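Local structure of diaminopimelate decarboxylase (Aquifex aeolicus, 2P3E) at residues Leu145-Pro157 with Phe176-Ala190. The protein probably decarboxylates meso-diaminopimelate to L-lysine, the last step of lysine biosynthesis, as a pyridoxal 5'-phosphate-dependent homodimeric enzyme. Sequence-based numbering, arbitrary orientation.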
loop_
_atom_site.group_PDB
_atom_site.type_symbol
_atom_site.label_atom_id
_atom_site.label_comp_id
_atom_site.label_asym_id
_atom_site.label_seq_id
_atom_site.Cartn_x
_atom_site.Cartn_y
_atom_site.Cartn_z
ATOM N N LEU B 145 -13.628 -28.421 17.794
ATOM C CA LEU B 145 -12.365 -29.119 17.572
ATOM C C LEU B 145 -12.018 -30.055 18.729
ATOM O O LEU B 145 -10.996 -30.749 18.697
ATOM C CB LEU B 145 -11.227 -28.105 17.325
ATOM C CG LEU B 145 -11.012 -27.471 15.943
ATOM C CD1 LEU B 145 -12.276 -26.828 15.370
ATOM C CD2 LEU B 145 -9.886 -26.432 15.985
ATOM N N GLY B 146 -12.887 -30.084 19.740
ATOM C CA GLY B 146 -12.623 -30.797 21.001
ATOM C C GLY B 146 -11.335 -30.325 21.645
ATOM O O GLY B 146 -10.569 -31.123 22.212
ATOM N N LYS B 147 -11.077 -29.023 21.545
ATOM C CA LYS B 147 -9.850 -28.451 22.089
ATOM C C LYS B 147 -10.202 -27.319 23.057
ATOM O O LYS B 147 -11.369 -26.950 23.201
ATOM C CB LYS B 147 -8.942 -27.927 20.967
ATOM C CG LYS B 147 -8.207 -29.006 20.172
ATOM C CD LYS B 147 -6.969 -28.430 19.497
ATOM C CE LYS B 147 -6.516 -29.233 18.294
ATOM N NZ LYS B 147 -6.507 -30.703 18.502
ATOM N N LYS B 148 -9.183 -26.797 23.731
ATOM C CA LYS B 148 -9.320 -25.571 24.505
ATOM C C LYS B 148 -8.586 -24.428 23.798
ATOM O O LYS B 148 -7.527 -24.644 23.200
ATOM C CB LYS B 148 -8.726 -25.748 25.904
ATOM C CG LYS B 148 -9.368 -26.838 26.751
ATOM C CD LYS B 148 -10.820 -26.558 27.056
ATOM C CE LYS B 148 -11.376 -27.576 28.063
ATOM N NZ LYS B 148 -11.172 -27.064 29.446
ATOM N N ALA B 149 -9.164 -23.230 23.855
ATOM C CA ALA B 149 -8.472 -22.009 23.415
ATOM C C ALA B 149 -8.025 -21.231 24.641
ATOM O O ALA B 149 -8.842 -20.886 25.484
ATOM C CB ALA B 149 -9.373 -21.153 22.533
ATOM N N ARG B 150 -6.725 -20.967 24.735
ATOM C CA ARG B 150 -6.167 -20.186 25.831
ATOM C C ARG B 150 -6.282 -18.699 25.504
ATOM O O ARG B 150 -5.896 -18.264 24.412
ATOM C CB ARG B 150 -4.708 -20.568 26.069
ATOM C CG ARG B 150 -4.502 -21.870 26.832
ATOM C CD ARG B 150 -3.041 -22.294 26.740
ATOM N NE ARG B 150 -2.708 -22.593 25.347
ATOM C CZ ARG B 150 -2.883 -23.782 24.773
ATOM N NH1 ARG B 150 -3.376 -24.797 25.478
ATOM N NH2 ARG B 150 -2.570 -23.957 23.492
ATOM N N ILE B 151 -6.821 -17.920 26.435
ATOM C CA ILE B 151 -7.094 -16.511 26.169
ATOM C C ILE B 151 -6.512 -15.507 27.181
ATOM O O ILE B 151 -6.280 -15.815 28.370
ATOM C CB ILE B 151 -8.624 -16.233 26.031
ATOM C CG1 ILE B 151 -9.320 -16.483 27.370
ATOM C CG2 ILE B 151 -9.254 -17.066 24.878
ATOM C CD1 ILE B 151 -10.584 -15.646 27.558
ATOM N N ALA B 152 -6.298 -14.299 26.663
ATOM C CA ALA B 152 -6.098 -13.097 27.454
ATOM C C ALA B 152 -7.076 -12.068 26.932
ATOM O O ALA B 152 -7.455 -12.106 25.760
ATOM C CB ALA B 152 -4.681 -12.589 27.280
ATOM N N ILE B 153 -7.473 -11.126 27.780
ATOM C CA ILE B 153 -8.237 -9.976 27.297
ATOM C C ILE B 153 -7.255 -8.836 27.015
ATOM O O ILE B 153 -6.371 -8.551 27.840
ATOM C CB ILE B 153 -9.338 -9.510 28.317
ATOM C CG1 ILE B 153 -10.354 -10.635 28.605
ATOM C CG2 ILE B 153 -10.067 -8.239 27.816
ATOM C CD1 ILE B 153 -11.043 -11.179 27.393
ATOM N N ARG B 154 -7.412 -8.193 25.852
ATOM C CA ARG B 154 -6.652 -6.985 25.585
ATOM C C ARG B 154 -7.259 -5.805 26.329
ATOM O O ARG B 154 -8.395 -5.410 26.049
ATOM C CB ARG B 154 -6.568 -6.638 24.099
ATOM C CG ARG B 154 -5.599 -5.455 23.926
ATOM C CD ARG B 154 -5.596 -4.913 22.540
ATOM N NE ARG B 154 -4.731 -3.733 22.394
ATOM C CZ ARG B 154 -4.199 -3.359 21.232
ATOM N NH1 ARG B 154 -4.437 -4.072 20.134
ATOM N NH2 ARG B 154 -3.433 -2.280 21.162
ATOM N N VAL B 155 -6.487 -5.242 27.256
ATOM C CA VAL B 155 -6.953 -4.135 28.084
ATOM C C VAL B 155 -6.255 -2.839 27.705
ATOM O O VAL B 155 -5.068 -2.857 27.346
ATOM C CB VAL B 155 -6.823 -4.447 29.622
ATOM C CG1 VAL B 155 -7.491 -5.794 29.968
ATOM C CG2 VAL B 155 -5.382 -4.467 30.077
ATOM N N ASN B 156 -7.018 -1.739 27.736
ATOM C CA ASN B 156 -6.512 -0.392 27.511
ATOM C C ASN B 156 -6.354 0.305 28.863
ATOM O O ASN B 156 -7.342 0.740 29.454
ATOM C CB ASN B 156 -7.498 0.416 26.660
ATOM C CG ASN B 156 -7.726 -0.180 25.294
ATOM O OD1 ASN B 156 -6.900 -0.960 24.783
ATOM N ND2 ASN B 156 -8.850 0.177 24.680
ATOM N N PRO B 157 -5.114 0.401 29.369
ATOM C CA PRO B 157 -4.923 1.077 30.654
ATOM C C PRO B 157 -5.168 2.587 30.528
ATOM O O PRO B 157 -4.851 3.167 29.470
ATOM C CB PRO B 157 -3.445 0.822 30.976
ATOM C CG PRO B 157 -2.992 -0.276 30.020
ATOM C CD PRO B 157 -3.841 -0.086 28.798
ATOM N N PHE B 176 -9.357 -1.063 19.079
ATOM C CA PHE B 176 -8.665 -2.063 19.892
ATOM C C PHE B 176 -8.944 -1.998 21.403
ATOM O O PHE B 176 -9.117 -0.914 21.979
ATOM C CB PHE B 176 -7.149 -1.990 19.662
ATOM C CG PHE B 176 -6.729 -2.208 18.230
ATOM C CD1 PHE B 176 -6.801 -3.473 17.651
ATOM C CD2 PHE B 176 -6.232 -1.152 17.478
ATOM C CE1 PHE B 176 -6.405 -3.682 16.335
ATOM C CE2 PHE B 176 -5.833 -1.350 16.158
ATOM C CZ PHE B 176 -5.913 -2.624 15.592
ATOM N N GLY B 177 -8.955 -3.175 22.024
ATOM C CA GLY B 177 -8.963 -3.317 23.480
ATOM C C GLY B 177 -10.291 -3.007 24.147
ATOM O O GLY B 177 -11.296 -2.685 23.486
ATOM N N VAL B 178 -10.299 -3.136 25.463
ATOM C CA VAL B 178 -11.432 -2.726 26.273
ATOM C C VAL B 178 -10.856 -1.922 27.430
ATOM O O VAL B 178 -9.776 -2.233 27.943
ATOM C CB VAL B 178 -12.295 -3.943 26.755
ATOM C CG1 VAL B 178 -11.516 -4.881 27.690
ATOM C CG2 VAL B 178 -13.572 -3.484 27.437
ATOM N N ASP B 179 -11.568 -0.869 27.812
ATOM C CA ASP B 179 -11.259 -0.104 29.012
ATOM C C ASP B 179 -10.938 -1.070 30.128
ATOM O O ASP B 179 -11.723 -1.970 30.438
ATOM C CB ASP B 179 -12.466 0.764 29.406
ATOM C CG ASP B 179 -12.147 1.769 30.509
ATOM O OD1 ASP B 179 -11.070 1.677 31.155
ATOM O OD2 ASP B 179 -12.993 2.663 30.732
ATOM N N ILE B 180 -9.766 -0.888 30.726
ATOM C CA ILE B 180 -9.300 -1.789 31.764
ATOM C C ILE B 180 -10.286 -1.786 32.919
ATOM O O ILE B 180 -10.402 -2.763 33.644
ATOM C CB ILE B 180 -7.852 -1.466 32.253
ATOM C CG1 ILE B 180 -7.309 -2.654 33.056
ATOM C CG2 ILE B 180 -7.820 -0.155 33.061
ATOM C CD1 ILE B 180 -5.830 -2.624 33.291
ATOM N N ARG B 181 -11.022 -0.685 33.043
ATOM C CA ARG B 181 -12.011 -0.509 34.099
ATOM C C ARG B 181 -13.239 -1.404 33.885
ATOM O O ARG B 181 -14.079 -1.551 34.785
ATOM C CB ARG B 181 -12.410 0.969 34.200
ATOM C CG ARG B 181 -11.240 1.907 34.492
ATOM C CD ARG B 181 -11.648 3.370 34.380
ATOM C CZ ARG B 181 -11.711 5.602 31.922
ATOM N NH1 ARG B 181 -11.062 6.750 31.767
ATOM N NH2 ARG B 181 -12.552 5.190 30.976
ATOM N N GLU B 182 -13.329 -2.004 32.699
ATOM C CA GLU B 182 -14.444 -2.883 32.327
ATOM C C GLU B 182 -13.972 -4.280 31.897
ATOM O O GLU B 182 -14.782 -5.118 31.466
ATOM C CB GLU B 182 -15.247 -2.243 31.192
ATOM C CG GLU B 182 -16.045 -1.009 31.599
ATOM N N ALA B 183 -12.666 -4.534 32.018
ATOM C CA ALA B 183 -12.079 -5.808 31.589
ATOM C C ALA B 183 -12.462 -6.951 32.521
ATOM O O ALA B 183 -12.553 -8.109 32.097
ATOM C CB ALA B 183 -10.569 -5.689 31.488
ATOM N N GLN B 184 -12.703 -6.630 33.788
ATOM C CA GLN B 184 -13.018 -7.663 34.765
ATOM C C GLN B 184 -14.354 -8.341 34.450
ATOM O O GLN B 184 -14.514 -9.545 34.675
ATOM C CB GLN B 184 -12.990 -7.089 36.179
ATOM C CG GLN B 184 -12.464 -8.080 37.208
ATOM C CD GLN B 184 -12.045 -7.424 38.496
ATOM O OE1 GLN B 184 -12.679 -7.622 39.530
ATOM N NE2 GLN B 184 -10.978 -6.630 38.448
ATOM N N LYS B 185 -15.293 -7.558 33.909
ATOM C CA LYS B 185 -16.582 -8.072 33.429
ATOM C C LYS B 185 -16.432 -9.063 32.280
ATOM O O LYS B 185 -17.166 -10.052 32.207
ATOM C CB LYS B 185 -17.515 -6.926 33.013
ATOM C CG LYS B 185 -18.180 -6.207 34.194
ATOM C CD LYS B 185 -19.213 -5.191 33.709
ATOM C CE LYS B 185 -18.612 -3.784 33.563
ATOM N NZ LYS B 185 -19.651 -2.796 33.132
ATOM N N GLU B 186 -15.482 -8.802 31.383
ATOM C CA GLU B 186 -15.178 -9.757 30.328
ATOM C C GLU B 186 -14.501 -11.024 30.835
ATOM O O GLU B 186 -14.721 -12.089 30.277
ATOM C CB GLU B 186 -14.357 -9.108 29.199
ATOM C CG GLU B 186 -15.230 -8.362 28.193
ATOM C CD GLU B 186 -14.452 -7.861 26.998
ATOM O OE1 GLU B 186 -13.746 -8.663 26.333
ATOM O OE2 GLU B 186 -14.556 -6.646 26.717
ATOM N N TYR B 187 -13.661 -10.905 31.864
ATOM C CA TYR B 187 -13.016 -12.075 32.469
ATOM C C TYR B 187 -14.050 -12.966 33.166
ATOM O O TYR B 187 -14.004 -14.198 33.066
ATOM C CB TYR B 187 -11.915 -11.654 33.452
ATOM C CG TYR B 187 -10.595 -11.392 32.768
ATOM C CD1 TYR B 187 -10.199 -10.094 32.443
ATOM C CD2 TYR B 187 -9.758 -12.447 32.418
ATOM C CE1 TYR B 187 -8.992 -9.853 31.791
ATOM C CE2 TYR B 187 -8.541 -12.220 31.767
ATOM C CZ TYR B 187 -8.174 -10.927 31.449
ATOM O OH TYR B 187 -6.980 -10.705 30.807
ATOM N N GLU B 188 -14.995 -12.321 33.846
ATOM C CA GLU B 188 -16.118 -13.033 34.464
ATOM C C GLU B 188 -16.974 -13.754 33.426
ATOM O O GLU B 188 -17.322 -14.916 33.611
ATOM C CB GLU B 188 -16.965 -12.083 35.318
ATOM C CG GLU B 188 -16.272 -11.641 36.630
ATOM C CD GLU B 188 -16.012 -12.799 37.604
ATOM O OE1 GLU B 188 -16.614 -13.889 37.415
ATOM O OE2 GLU B 188 -15.203 -12.615 38.561
ATOM N N TYR B 189 -17.266 -13.071 32.324
ATOM C CA TYR B 189 -18.012 -13.645 31.220
ATOM C C TYR B 189 -17.272 -14.843 30.614
ATOM O O TYR B 189 -17.860 -15.918 30.420
ATOM C CB TYR B 189 -18.308 -12.582 30.154
ATOM C CG TYR B 189 -19.127 -13.121 28.998
ATOM C CD1 TYR B 189 -20.521 -13.201 29.086
ATOM C CD2 TYR B 189 -18.509 -13.579 27.821
ATOM C CE1 TYR B 189 -21.276 -13.709 28.038
ATOM C CE2 TYR B 189 -19.253 -14.081 26.769
ATOM C CZ TYR B 189 -20.640 -14.154 26.890
ATOM O OH TYR B 189 -21.400 -14.660 25.861
ATOM N N ALA B 190 -15.976 -14.661 30.348
ATOM C CA ALA B 190 -15.150 -15.712 29.764
ATOM C C ALA B 190 -14.988 -16.947 30.658
ATOM O O ALA B 190 -14.780 -18.049 30.156
ATOM C CB ALA B 190 -13.772 -15.148 29.365
#
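Asn156 grips the 176-190 segment with both its backbone and its side chain. Its N donates to Val178 O (2.8 Å), and its O accepts from Ile180 N. The Val178 N to Arg154 O bond completes this short parallel pairing. With CG beside the backbone N (chi1 -61°), the Asn156 amide turns back toward Gly177. There ND2 gives a nearly straight bond, 170° at the hydrogen, to Phe176 O (2.9 Å). The same carbonyl also accepts from Lys301 of the second subunit. Farther back along the strand, Ile153 N donates to Tyr187 OH (3.1 Å), which is also hydrogen-bonded to Gly200 O. The hydroxyl of this side chain from helix 183-190 thus bridges strands 149-156 and 196-202. Ile153 CG1 lies over one face of the Tyr187 ring, 3.7 Å from its centroid, in a CH-pi contact. Arg154 runs out extended, and its guanidinium lies with one face against Phe176 CB; NH1 is 3.5 Å from that carbon. NH1 forms a salt bridge with Glu130, and NH2 a hydrogen bond to His204 O. Apolar side chains make most of the remaining packing, with Glu186 OE1 beside Ile153 CD1. Val155 CG1 presses tightly on Ala183 CB (3.4 Å), Val155 CG2 meets Ile180 CD1, and Ile153 CG2 touches Val178 CG1. Ile151 CD1 rests on Ala190 CB (3.7 Å). Helix 183-190 runs back almost antiparallel to strand 149-156, at 163°. This is a beta/alpha unit of the TIM-barrel domain that binds pyridoxal phosphate in this decarboxylase family. The Arg154 side chain lies about 7 Å from that of Lys65, the probable cofactor lysine.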